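Local coordinates for uncharacterized protein (PDB 5TGN) that is of unknown function but carries a SnoaL-like domain of the NTF2 clan, a cone-shaped fold that in relatives often encloses a ligand pocket or active site, at residues A6-I14 and E66-L76. Residues are numbered along the deposited sequence; the frame is centred on the assembly and turned at random.
Sequences AIDLAREYI and ERTMGTHRVVL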
loop_
_atom_site.group_PDB
_atom_site.type_symbol
_atom_site.label_atom_id
_atom_site.label_comp_id
_atom_site.label_asym_id
_atom_site.label_seq_id
_atom_site.Cartn_x
_atom_site.Cartn_y
_atom_site.Cartn_z
ATOM N N ALA A 6 -7.178 -21.430 15.404
ATOM C CA ALA A 6 -6.576 -20.420 14.540
ATOM C C ALA A 6 -7.181 -20.452 13.143
ATOM O O ALA A 6 -7.449 -19.397 12.557
ATOM C CB ALA A 6 -5.063 -20.609 14.461
ATOM N N ILE A 7 -7.391 -21.654 12.584
ATOM C CA ILE A 7 -7.974 -21.718 11.245
ATOM C C ILE A 7 -9.395 -21.163 11.249
ATOM O O ILE A 7 -9.814 -20.520 10.277
ATOM C CB ILE A 7 -7.914 -23.155 10.683
ATOM C CG1 ILE A 7 -8.354 -23.168 9.218
ATOM C CG2 ILE A 7 -8.764 -24.144 11.516
ATOM C CD1 ILE A 7 -7.460 -22.338 8.288
ATOM N N ASP A 8 -10.145 -21.371 12.341
ATOM C CA ASP A 8 -11.482 -20.790 12.470
ATOM C C ASP A 8 -11.431 -19.270 12.491
ATOM O O ASP A 8 -12.271 -18.611 11.865
ATOM C CB ASP A 8 -12.164 -21.281 13.747
ATOM C CG ASP A 8 -12.368 -22.802 13.766
ATOM O OD1 ASP A 8 -12.505 -23.413 12.677
ATOM O OD2 ASP A 8 -12.393 -23.372 14.878
ATOM N N LEU A 9 -10.489 -18.695 13.259
ATOM C CA LEU A 9 -10.347 -17.242 13.296
ATOM C C LEU A 9 -10.025 -16.703 11.907
ATOM O O LEU A 9 -10.596 -15.693 11.472
ATOM C CB LEU A 9 -9.256 -16.833 14.295
ATOM C CG LEU A 9 -9.545 -17.078 15.777
ATOM C CD1 LEU A 9 -8.296 -16.874 16.633
ATOM C CD2 LEU A 9 -10.676 -16.183 16.259
ATOM N N ALA A 10 -9.108 -17.366 11.198
ATOM C CA ALA A 10 -8.709 -16.888 9.879
ATOM C C ALA A 10 -9.891 -16.910 8.911
ATOM O O ALA A 10 -10.144 -15.929 8.206
ATOM C CB ALA A 10 -7.548 -17.736 9.346
ATOM N N ARG A 11 -10.624 -18.031 8.856
ATOM C CA ARG A 11 -11.772 -18.109 7.955
ATOM C C ARG A 11 -12.837 -17.079 8.326
ATOM O O ARG A 11 -13.494 -16.502 7.447
ATOM C CB ARG A 11 -12.387 -19.515 7.981
ATOM C CG ARG A 11 -11.541 -20.648 7.366
ATOM C CD ARG A 11 -12.121 -22.016 7.822
ATOM N NE ARG A 11 -11.343 -23.146 7.323
ATOM C CZ ARG A 11 -11.348 -24.360 7.857
ATOM N NH1 ARG A 11 -12.087 -24.615 8.924
ATOM N NH2 ARG A 11 -10.593 -25.315 7.328
ATOM N N GLU A 12 -13.076 -16.889 9.627
ATOM C CA GLU A 12 -14.073 -15.911 10.043
ATOM C C GLU A 12 -13.631 -14.493 9.691
ATOM O O GLU A 12 -14.467 -13.644 9.365
ATOM C CB GLU A 12 -14.345 -16.019 11.546
ATOM C CG GLU A 12 -15.489 -15.125 12.005
ATOM C CD GLU A 12 -16.825 -15.524 11.380
ATOM O OE1 GLU A 12 -16.950 -16.677 10.898
ATOM O OE2 GLU A 12 -17.747 -14.680 11.354
ATOM N N TYR A 13 -12.331 -14.212 9.790
ATOM C CA TYR A 13 -11.830 -12.902 9.385
ATOM C C TYR A 13 -12.194 -12.629 7.935
ATOM O O TYR A 13 -12.785 -11.599 7.615
ATOM C CB TYR A 13 -10.308 -12.816 9.597
ATOM C CG TYR A 13 -9.758 -11.511 9.024
ATOM C CD1 TYR A 13 -9.709 -10.352 9.801
ATOM C CD2 TYR A 13 -9.365 -11.420 7.685
ATOM C CE1 TYR A 13 -9.240 -9.145 9.269
ATOM C CE2 TYR A 13 -8.884 -10.219 7.150
ATOM C CZ TYR A 13 -8.839 -9.094 7.948
ATOM O OH TYR A 13 -8.398 -7.902 7.413
ATOM N N ILE A 14 -11.923 -13.589 7.051
ATOM C CA ILE A 14 -12.299 -13.421 5.648
ATOM C C ILE A 14 -13.805 -13.222 5.512
ATOM O O ILE A 14 -14.271 -12.407 4.710
ATOM C CB ILE A 14 -11.820 -14.631 4.816
ATOM C CG1 ILE A 14 -10.305 -14.788 4.897
ATOM C CG2 ILE A 14 -12.269 -14.485 3.330
ATOM C CD1 ILE A 14 -9.523 -13.586 4.253
ATOM N N GLU A 66 -5.839 -22.560 1.866
ATOM C CA GLU A 66 -5.251 -22.596 3.197
ATOM C C GLU A 66 -3.866 -23.202 3.024
ATOM O O GLU A 66 -3.725 -24.415 2.884
ATOM C CB GLU A 66 -6.163 -23.387 4.143
ATOM C CG GLU A 66 -7.663 -23.169 3.776
ATOM C CD GLU A 66 -8.694 -23.593 4.845
ATOM O OE1 GLU A 66 -8.575 -24.709 5.413
ATOM O OE2 GLU A 66 -9.651 -22.806 5.092
ATOM N N ARG A 67 -2.841 -22.348 2.975
ATOM C CA ARG A 67 -1.473 -22.807 2.718
ATOM C C ARG A 67 -0.806 -23.385 3.965
ATOM O O ARG A 67 -0.024 -24.337 3.868
ATOM C CB ARG A 67 -0.613 -21.657 2.185
ATOM C CG ARG A 67 -1.111 -21.060 0.888
ATOM C CD ARG A 67 -0.949 -22.024 -0.264
ATOM N NE ARG A 67 -1.231 -21.355 -1.525
ATOM C CZ ARG A 67 -1.693 -21.951 -2.621
ATOM N NH1 ARG A 67 -1.915 -21.221 -3.712
ATOM N NH2 ARG A 67 -1.944 -23.259 -2.626
ATOM N N THR A 68 -1.052 -22.789 5.128
ATOM C CA THR A 68 -0.496 -23.234 6.401
ATOM C C THR A 68 -1.643 -23.231 7.387
ATOM O O THR A 68 -2.400 -22.255 7.441
ATOM C CB THR A 68 0.616 -22.300 6.934
ATOM O OG1 THR A 68 1.816 -22.437 6.175
ATOM C CG2 THR A 68 0.929 -22.563 8.412
HETATM N N MSE A 69 -1.784 -24.311 8.145
HETATM C CA MSE A 69 -2.682 -24.267 9.282
HETATM C C MSE A 69 -2.108 -25.049 10.451
HETATM O O MSE A 69 -1.635 -26.187 10.323
HETATM C CB MSE A 69 -4.067 -24.758 8.883
HETATM C CG MSE A 69 -4.486 -26.084 9.466
HETATM SE SE MSE A 69 -6.121 -26.665 8.596
HETATM C CE MSE A 69 -5.802 -25.929 6.800
ATOM N N GLY A 70 -2.097 -24.378 11.597
ATOM C CA GLY A 70 -1.615 -24.952 12.831
ATOM C C GLY A 70 -2.306 -24.261 13.980
ATOM O O GLY A 70 -3.140 -23.375 13.781
ATOM N N THR A 71 -1.936 -24.663 15.198
ATOM C CA THR A 71 -2.585 -24.115 16.386
ATOM C C THR A 71 -2.397 -22.608 16.498
ATOM O O THR A 71 -3.285 -21.910 17.001
ATOM C CB THR A 71 -2.040 -24.795 17.640
ATOM O OG1 THR A 71 -1.983 -26.203 17.425
ATOM C CG2 THR A 71 -2.925 -24.487 18.859
ATOM N N HIS A 72 -1.259 -22.084 16.035
ATOM C CA HIS A 72 -0.907 -20.701 16.309
ATOM C C HIS A 72 -0.567 -19.873 15.077
ATOM O O HIS A 72 -0.346 -18.669 15.215
ATOM C CB HIS A 72 0.260 -20.655 17.300
ATOM C CG HIS A 72 0.019 -21.492 18.526
ATOM N ND1 HIS A 72 0.567 -22.747 18.693
ATOM C CD2 HIS A 72 -0.759 -21.275 19.614
ATOM C CE1 HIS A 72 0.163 -23.253 19.847
ATOM N NE2 HIS A 72 -0.646 -22.381 20.422
ATOM N N ARG A 73 -0.551 -20.452 13.880
ATOM C CA ARG A 73 -0.250 -19.643 12.707
ATOM C C ARG A 73 -1.051 -20.161 11.530
ATOM O O ARG A 73 -1.166 -21.373 11.341
ATOM C CB ARG A 73 1.248 -19.651 12.394
ATOM C CG ARG A 73 1.672 -18.749 11.237
ATOM C CD ARG A 73 3.207 -18.660 11.187
ATOM N NE ARG A 73 3.694 -17.901 10.033
ATOM C CZ ARG A 73 4.011 -18.443 8.854
ATOM N NH1 ARG A 73 3.897 -19.761 8.664
ATOM N NH2 ARG A 73 4.440 -17.670 7.859
ATOM N N VAL A 74 -1.621 -19.246 10.744
ATOM C CA VAL A 74 -2.348 -19.623 9.532
ATOM C C VAL A 74 -1.890 -18.716 8.392
ATOM O O VAL A 74 -1.802 -17.491 8.562
ATOM C CB VAL A 74 -3.873 -19.507 9.737
ATOM C CG1 VAL A 74 -4.610 -19.797 8.444
ATOM C CG2 VAL A 74 -4.352 -20.465 10.844
ATOM N N VAL A 75 -1.628 -19.307 7.229
ATOM C CA VAL A 75 -1.421 -18.559 5.996
ATOM C C VAL A 75 -2.540 -18.906 5.023
ATOM O O VAL A 75 -2.703 -20.078 4.650
ATOM C CB VAL A 75 -0.052 -18.853 5.378
ATOM C CG1 VAL A 75 0.161 -18.023 4.099
ATOM C CG2 VAL A 75 1.059 -18.602 6.403
ATOM N N LEU A 76 -3.291 -17.888 4.591
ATOM C CA LEU A 76 -4.252 -18.035 3.498
ATOM C C LEU A 76 -3.756 -17.270 2.278
ATOM O O LEU A 76 -3.196 -16.181 2.411
ATOM C CB LEU A 76 -5.638 -17.499 3.863
ATOM C CG LEU A 76 -6.271 -17.954 5.178
ATOM C CD1 LEU A 76 -7.597 -17.224 5.360
ATOM C CD2 LEU A 76 -6.439 -19.491 5.198
HETATM O O HOH W 1 -6.099 -24.102 13.431
#
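R11 of the N-terminal helix grips E66 side-on, linking the helix to strand 60-69, an outermost strand of the curved sheet within the chain in this NTF2-like (SnoaL-like) fold. R11 NE donates to E66 OE2 at 2.8 Å, almost straight at 176°. R11 NH2 donates to E66 OE1, also at 2.8 Å. Each oxygen uses its syn lone pair, and the guanidinium and carboxylate planes are only 17° apart. Within the helix, D8 OD1 makes a long salt bridge to R11 NH1. I7 packs on one face of the guanidinium. Its CG1, anti to the backbone N, sits over the centre of that face, 3.4 Å from the plane. Its CD1 passes near E66 CD and continues to V74 CG1, 3.8 Å away, and the I7 and V74 side chains cross at about a right angle. A10 CB touches both V74 CG1 and L76 CD1. I14 and L76 meet tip to tip, CG1 to CD1 at 3.7 Å. This apolar row follows strand 73-76, which runs 37° from the helix axis. F94 of strand 88-97 continues the floor under A10. At the hairpin turn, A6 CB lies 3.4 Å from T71 O. One water joins the helix start to the turn: it accepts from I7 N and donates to G70 O.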